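Local coordinates for undecaprenyl Pyrophosphate Synthase (Helicobacter pylori, PDB 2D2R), which probably condenses isopentenyl diphosphate with an allylic pyrophosphate in a magnesium-dependent reaction, building the long undecaprenyl chain, at residues R95-I108 with L125-L139. Residues are numbered along the deposited sequence; the frame is centred on the assembly and turned at random.
Sequences RSTYLDNNIRFRAI and LENDTRHFKDFTQVL
The Phe105 ring takes Leu125 over one face, where CD2 of Leu125 stands 3.7 Å from the ring centroid and 17° off its normal, a CH-pi contact; the opposite face has the backbone N of Ala107 above its rim, and Leu139 CD1 and Gln137 OE1 lie at its edge. Leu125 CD2 also rests on a face of the Tyr98 ring, so one methyl sits in the corner between the two aromatics. At the rim of Tyr98, the hydroxyl donates to Gln137 OE1 (OH to OE1 2.6 Å) with ring and amide planes 84° apart, and a water joins that OH to Gln137 NE2, so both ends of the amide are fixed. Phe132 carries Asn102 ND2 over one face and turns its edge to Tyr98 O and Leu99 CA.

Strands 104-108 and 136-139 pair in parallel, Gln137 N reaching Arg104 O at 2.9 Å and Leu139 N reaching Arg106 O at 2.8 Å. On its other side, strand 104-108 is met by helix side chains: Phe105 N gives a bond to Thr129 OG1 (2.8 Å), and Ala107 N one to Glu126 OE1 (3.0 Å), on the anti side of the carboxylate. Glu126 reaches there because its chain is extended beyond CG (chi2 -180°). Arg95 NH2 and Asp128 OD2 are modelled as a salt bridge, though at a doubtfully short 2.4 Å.

This is the beta-alpha-beta unit of strand 104-108, helix 116-129 and strand 136-140 at one margin of the chain's parallel sheet. Two amides of this outermost strand that point away from strand 136-140 are thus satisfied by Thr129 and Glu126, side chains of the crossover helix, in place of another strand.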
# COMPACT_ATOMS: atom_id res chain seq x y z
N ARG A 95 20.99 20.24 -11.53
CA ARG A 95 20.91 21.14 -10.38
C ARG A 95 20.29 22.46 -10.84
O ARG A 95 19.51 23.10 -10.14
CB ARG A 95 22.31 21.40 -9.82
CG ARG A 95 22.41 22.56 -8.84
CD ARG A 95 23.86 22.78 -8.45
NE ARG A 95 24.06 23.67 -7.30
CZ ARG A 95 23.64 24.92 -7.21
NH1 ARG A 95 22.96 25.47 -8.21
NH2 ARG A 95 23.93 25.64 -6.13
N SER A 96 20.64 22.83 -12.07
CA SER A 96 20.18 24.06 -12.67
C SER A 96 18.69 24.12 -12.96
O SER A 96 18.09 25.19 -12.92
CB SER A 96 20.98 24.29 -13.95
OG SER A 96 22.36 24.30 -13.64
N THR A 97 18.08 22.98 -13.25
CA THR A 97 16.67 22.99 -13.56
C THR A 97 15.74 23.11 -12.35
O THR A 97 14.55 23.42 -12.49
CB THR A 97 16.28 21.78 -14.37
OG1 THR A 97 14.87 21.81 -14.63
CG2 THR A 97 16.62 20.53 -13.63
N TYR A 98 16.26 22.86 -11.15
CA TYR A 98 15.45 23.00 -9.95
C TYR A 98 15.32 24.49 -9.63
O TYR A 98 14.25 24.97 -9.26
CB TYR A 98 16.09 22.27 -8.76
CG TYR A 98 15.98 20.75 -8.81
CD1 TYR A 98 16.91 19.98 -9.52
CD2 TYR A 98 14.91 20.09 -8.17
CE1 TYR A 98 16.77 18.59 -9.59
CE2 TYR A 98 14.78 18.71 -8.24
CZ TYR A 98 15.71 17.97 -8.95
OH TYR A 98 15.56 16.62 -9.08
N LEU A 99 16.42 25.22 -9.79
CA LEU A 99 16.47 26.66 -9.53
C LEU A 99 15.63 27.43 -10.56
O LEU A 99 14.91 28.37 -10.22
CB LEU A 99 17.91 27.16 -9.63
CG LEU A 99 19.00 26.28 -9.02
CD1 LEU A 99 20.35 26.67 -9.63
CD2 LEU A 99 19.02 26.41 -7.51
N ASP A 100 15.76 27.01 -11.81
CA ASP A 100 15.05 27.66 -12.90
C ASP A 100 13.54 27.53 -12.93
O ASP A 100 12.87 28.36 -13.55
CB ASP A 100 15.62 27.20 -14.22
CG ASP A 100 16.95 27.87 -14.55
OD1 ASP A 100 17.87 27.85 -13.71
OD2 ASP A 100 17.06 28.42 -15.66
N ASN A 101 12.99 26.50 -12.27
CA ASN A 101 11.54 26.34 -12.27
C ASN A 101 10.97 26.47 -10.88
O ASN A 101 9.80 26.19 -10.67
CB ASN A 101 11.16 24.99 -12.84
CG ASN A 101 11.72 24.77 -14.22
OD1 ASN A 101 11.02 24.91 -15.21
ND2 ASN A 101 13.00 24.43 -14.29
N ASN A 102 11.79 26.90 -9.93
CA ASN A 102 11.32 27.04 -8.55
C ASN A 102 10.77 25.70 -8.06
O ASN A 102 9.56 25.54 -7.85
CB ASN A 102 10.22 28.11 -8.47
CG ASN A 102 10.77 29.52 -8.37
OD1 ASN A 102 10.00 30.47 -8.15
ND2 ASN A 102 12.09 29.66 -8.50
N ILE A 103 11.68 24.74 -7.88
CA ILE A 103 11.34 23.39 -7.44
C ILE A 103 12.24 22.95 -6.29
O ILE A 103 13.44 22.79 -6.45
CB ILE A 103 11.50 22.38 -8.61
CG1 ILE A 103 10.50 22.71 -9.71
CG2 ILE A 103 11.37 20.91 -8.08
CD1 ILE A 103 10.35 21.63 -10.78
N ARG A 104 11.64 22.76 -5.12
CA ARG A 104 12.42 22.31 -3.97
C ARG A 104 12.81 20.84 -4.13
O ARG A 104 11.99 20.05 -4.60
CB ARG A 104 11.61 22.49 -2.71
CG ARG A 104 12.36 22.05 -1.52
CD ARG A 104 11.65 22.41 -0.27
NE ARG A 104 12.50 22.03 0.83
CZ ARG A 104 12.20 22.19 2.11
NH1 ARG A 104 11.03 22.73 2.48
NH2 ARG A 104 13.10 21.82 3.02
N PHE A 105 14.02 20.46 -3.71
CA PHE A 105 14.47 19.09 -3.84
C PHE A 105 14.55 18.31 -2.55
O PHE A 105 15.07 18.77 -1.55
CB PHE A 105 15.83 19.04 -4.54
CG PHE A 105 16.46 17.67 -4.54
CD1 PHE A 105 15.96 16.66 -5.37
CD2 PHE A 105 17.54 17.39 -3.71
CE1 PHE A 105 16.54 15.39 -5.36
CE2 PHE A 105 18.12 16.13 -3.69
CZ PHE A 105 17.61 15.12 -4.52
N ARG A 106 14.03 17.09 -2.56
CA ARG A 106 14.12 16.28 -1.37
C ARG A 106 14.39 14.83 -1.75
O ARG A 106 13.85 14.35 -2.73
CB ARG A 106 12.83 16.40 -0.57
CG ARG A 106 12.93 15.96 0.88
CD ARG A 106 11.91 16.76 1.75
NE ARG A 106 11.52 15.97 2.91
CZ ARG A 106 10.63 16.35 3.82
NH1 ARG A 106 10.02 17.53 3.72
NH2 ARG A 106 10.32 15.53 4.81
N ALA A 107 15.27 14.17 -1.01
CA ALA A 107 15.59 12.76 -1.21
C ALA A 107 15.03 11.96 -0.03
O ALA A 107 15.08 12.44 1.12
CB ALA A 107 17.11 12.55 -1.25
N ILE A 108 14.51 10.76 -0.32
CA ILE A 108 14.03 9.85 0.71
C ILE A 108 14.61 8.50 0.37
O ILE A 108 14.90 8.18 -0.78
CB ILE A 108 12.46 9.80 0.81
CG1 ILE A 108 11.80 9.28 -0.47
CG2 ILE A 108 11.94 11.19 1.16
CD1 ILE A 108 10.25 9.21 -0.37
N LEU A 125 21.96 19.73 -2.63
CA LEU A 125 20.90 20.20 -3.51
C LEU A 125 19.70 20.52 -2.63
O LEU A 125 18.91 21.40 -2.95
CB LEU A 125 20.55 19.15 -4.56
CG LEU A 125 19.59 19.55 -5.68
CD1 LEU A 125 20.15 20.74 -6.44
CD2 LEU A 125 19.41 18.38 -6.64
N GLU A 126 19.59 19.80 -1.52
CA GLU A 126 18.50 20.00 -0.56
C GLU A 126 18.64 21.38 0.07
O GLU A 126 17.71 22.19 0.03
CB GLU A 126 18.50 18.91 0.50
CG GLU A 126 17.88 17.59 0.00
CD GLU A 126 17.87 16.49 1.05
OE1 GLU A 126 16.92 15.67 1.05
OE2 GLU A 126 18.82 16.45 1.88
N ASN A 127 19.81 21.65 0.64
CA ASN A 127 20.11 22.94 1.25
C ASN A 127 19.75 24.05 0.27
O ASN A 127 18.93 24.92 0.56
CB ASN A 127 21.62 23.05 1.58
CG ASN A 127 21.95 22.75 3.05
OD1 ASN A 127 22.02 21.60 3.47
ND2 ASN A 127 22.15 23.81 3.83
N ASP A 128 20.36 23.98 -0.91
CA ASP A 128 20.18 24.97 -1.96
C ASP A 128 18.78 25.26 -2.45
O ASP A 128 18.50 26.37 -2.93
CB ASP A 128 21.04 24.58 -3.15
CG ASP A 128 22.52 24.80 -2.89
OD1 ASP A 128 22.97 24.71 -1.72
OD2 ASP A 128 23.25 25.04 -3.88
N THR A 129 17.89 24.28 -2.33
CA THR A 129 16.54 24.44 -2.83
C THR A 129 15.48 24.58 -1.74
O THR A 129 14.33 24.84 -2.03
CB THR A 129 16.18 23.24 -3.70
OG1 THR A 129 16.07 22.09 -2.86
CG2 THR A 129 17.28 22.99 -4.73
N ARG A 130 15.90 24.40 -0.50
CA ARG A 130 15.00 24.46 0.66
C ARG A 130 14.23 25.75 0.73
O ARG A 130 13.45 25.95 1.64
CB ARG A 130 15.77 24.34 1.97
CG ARG A 130 16.61 25.58 2.26
CD ARG A 130 16.84 25.80 3.75
NE ARG A 130 17.63 24.74 4.35
CZ ARG A 130 18.96 24.64 4.26
NH1 ARG A 130 19.64 25.55 3.57
NH2 ARG A 130 19.60 23.63 4.86
N HIS A 131 14.48 26.64 -0.22
CA HIS A 131 13.86 27.94 -0.25
C HIS A 131 12.51 27.96 -0.90
O HIS A 131 11.64 28.75 -0.53
CB HIS A 131 14.76 28.92 -0.98
CG HIS A 131 16.00 29.26 -0.21
ND1 HIS A 131 15.96 29.67 1.11
CD2 HIS A 131 17.30 29.30 -0.58
CE1 HIS A 131 17.18 29.96 1.51
NE2 HIS A 131 18.01 29.74 0.51
N PHE A 132 12.35 27.09 -1.88
CA PHE A 132 11.09 27.03 -2.59
C PHE A 132 10.05 26.31 -1.72
O PHE A 132 10.31 25.23 -1.18
CB PHE A 132 11.34 26.36 -3.93
CG PHE A 132 12.51 26.95 -4.68
CD1 PHE A 132 13.11 28.14 -4.24
CD2 PHE A 132 13.01 26.33 -5.81
CE1 PHE A 132 14.20 28.69 -4.91
CE2 PHE A 132 14.11 26.87 -6.50
CZ PHE A 132 14.70 28.06 -6.04
N LYS A 133 8.88 26.93 -1.54
CA LYS A 133 7.85 26.33 -0.70
C LYS A 133 6.56 25.93 -1.41
O LYS A 133 5.74 25.21 -0.84
CB LYS A 133 7.55 27.27 0.47
CG LYS A 133 7.66 28.74 0.13
CD LYS A 133 7.79 29.56 1.41
CE LYS A 133 8.03 31.03 1.13
NZ LYS A 133 9.24 31.26 0.27
N ASP A 134 6.38 26.34 -2.66
CA ASP A 134 5.17 25.97 -3.37
C ASP A 134 5.14 24.51 -3.87
O ASP A 134 4.24 23.76 -3.49
CB ASP A 134 4.93 26.92 -4.53
CG ASP A 134 4.80 28.37 -4.07
OD1 ASP A 134 4.02 28.63 -3.12
OD2 ASP A 134 5.50 29.25 -4.66
N PHE A 135 6.13 24.12 -4.67
CA PHE A 135 6.21 22.77 -5.23
C PHE A 135 7.48 22.05 -4.81
O PHE A 135 8.56 22.66 -4.80
CB PHE A 135 6.17 22.86 -6.77
CG PHE A 135 6.39 21.54 -7.50
CD1 PHE A 135 5.39 20.57 -7.56
CD2 PHE A 135 7.58 21.32 -8.21
CE1 PHE A 135 5.56 19.39 -8.32
CE2 PHE A 135 7.77 20.16 -8.97
CZ PHE A 135 6.75 19.19 -9.03
N THR A 136 7.34 20.76 -4.46
CA THR A 136 8.47 19.93 -4.08
C THR A 136 8.54 18.66 -4.94
O THR A 136 7.50 18.04 -5.26
CB THR A 136 8.39 19.44 -2.63
OG1 THR A 136 8.39 20.54 -1.72
CG2 THR A 136 9.59 18.51 -2.33
N GLN A 137 9.75 18.29 -5.32
CA GLN A 137 9.96 17.06 -6.08
C GLN A 137 10.77 16.22 -5.12
O GLN A 137 11.80 16.67 -4.62
CB GLN A 137 10.75 17.26 -7.38
CG GLN A 137 10.90 15.95 -8.18
CD GLN A 137 12.24 15.79 -8.89
OE1 GLN A 137 13.30 15.76 -8.27
NE2 GLN A 137 12.18 15.71 -10.21
N VAL A 138 10.28 15.01 -4.84
CA VAL A 138 10.94 14.09 -3.95
C VAL A 138 11.42 12.90 -4.76
O VAL A 138 10.66 12.36 -5.57
CB VAL A 138 9.96 13.58 -2.84
CG1 VAL A 138 10.73 12.75 -1.81
CG2 VAL A 138 9.23 14.78 -2.19
N LEU A 139 12.71 12.54 -4.59
CA LEU A 139 13.21 11.35 -5.28
C LEU A 139 13.50 10.28 -4.24
O LEU A 139 14.20 10.50 -3.23
CB LEU A 139 14.49 11.62 -6.13
CG LEU A 139 14.37 12.51 -7.40
CD1 LEU A 139 15.75 12.52 -8.17
CD2 LEU A 139 13.27 12.05 -8.31
O HOH W 1 23.88 22.10 -4.81
O HOH W 2 14.90 15.83 -11.72
O HOH W 3 15.02 21.01 0.11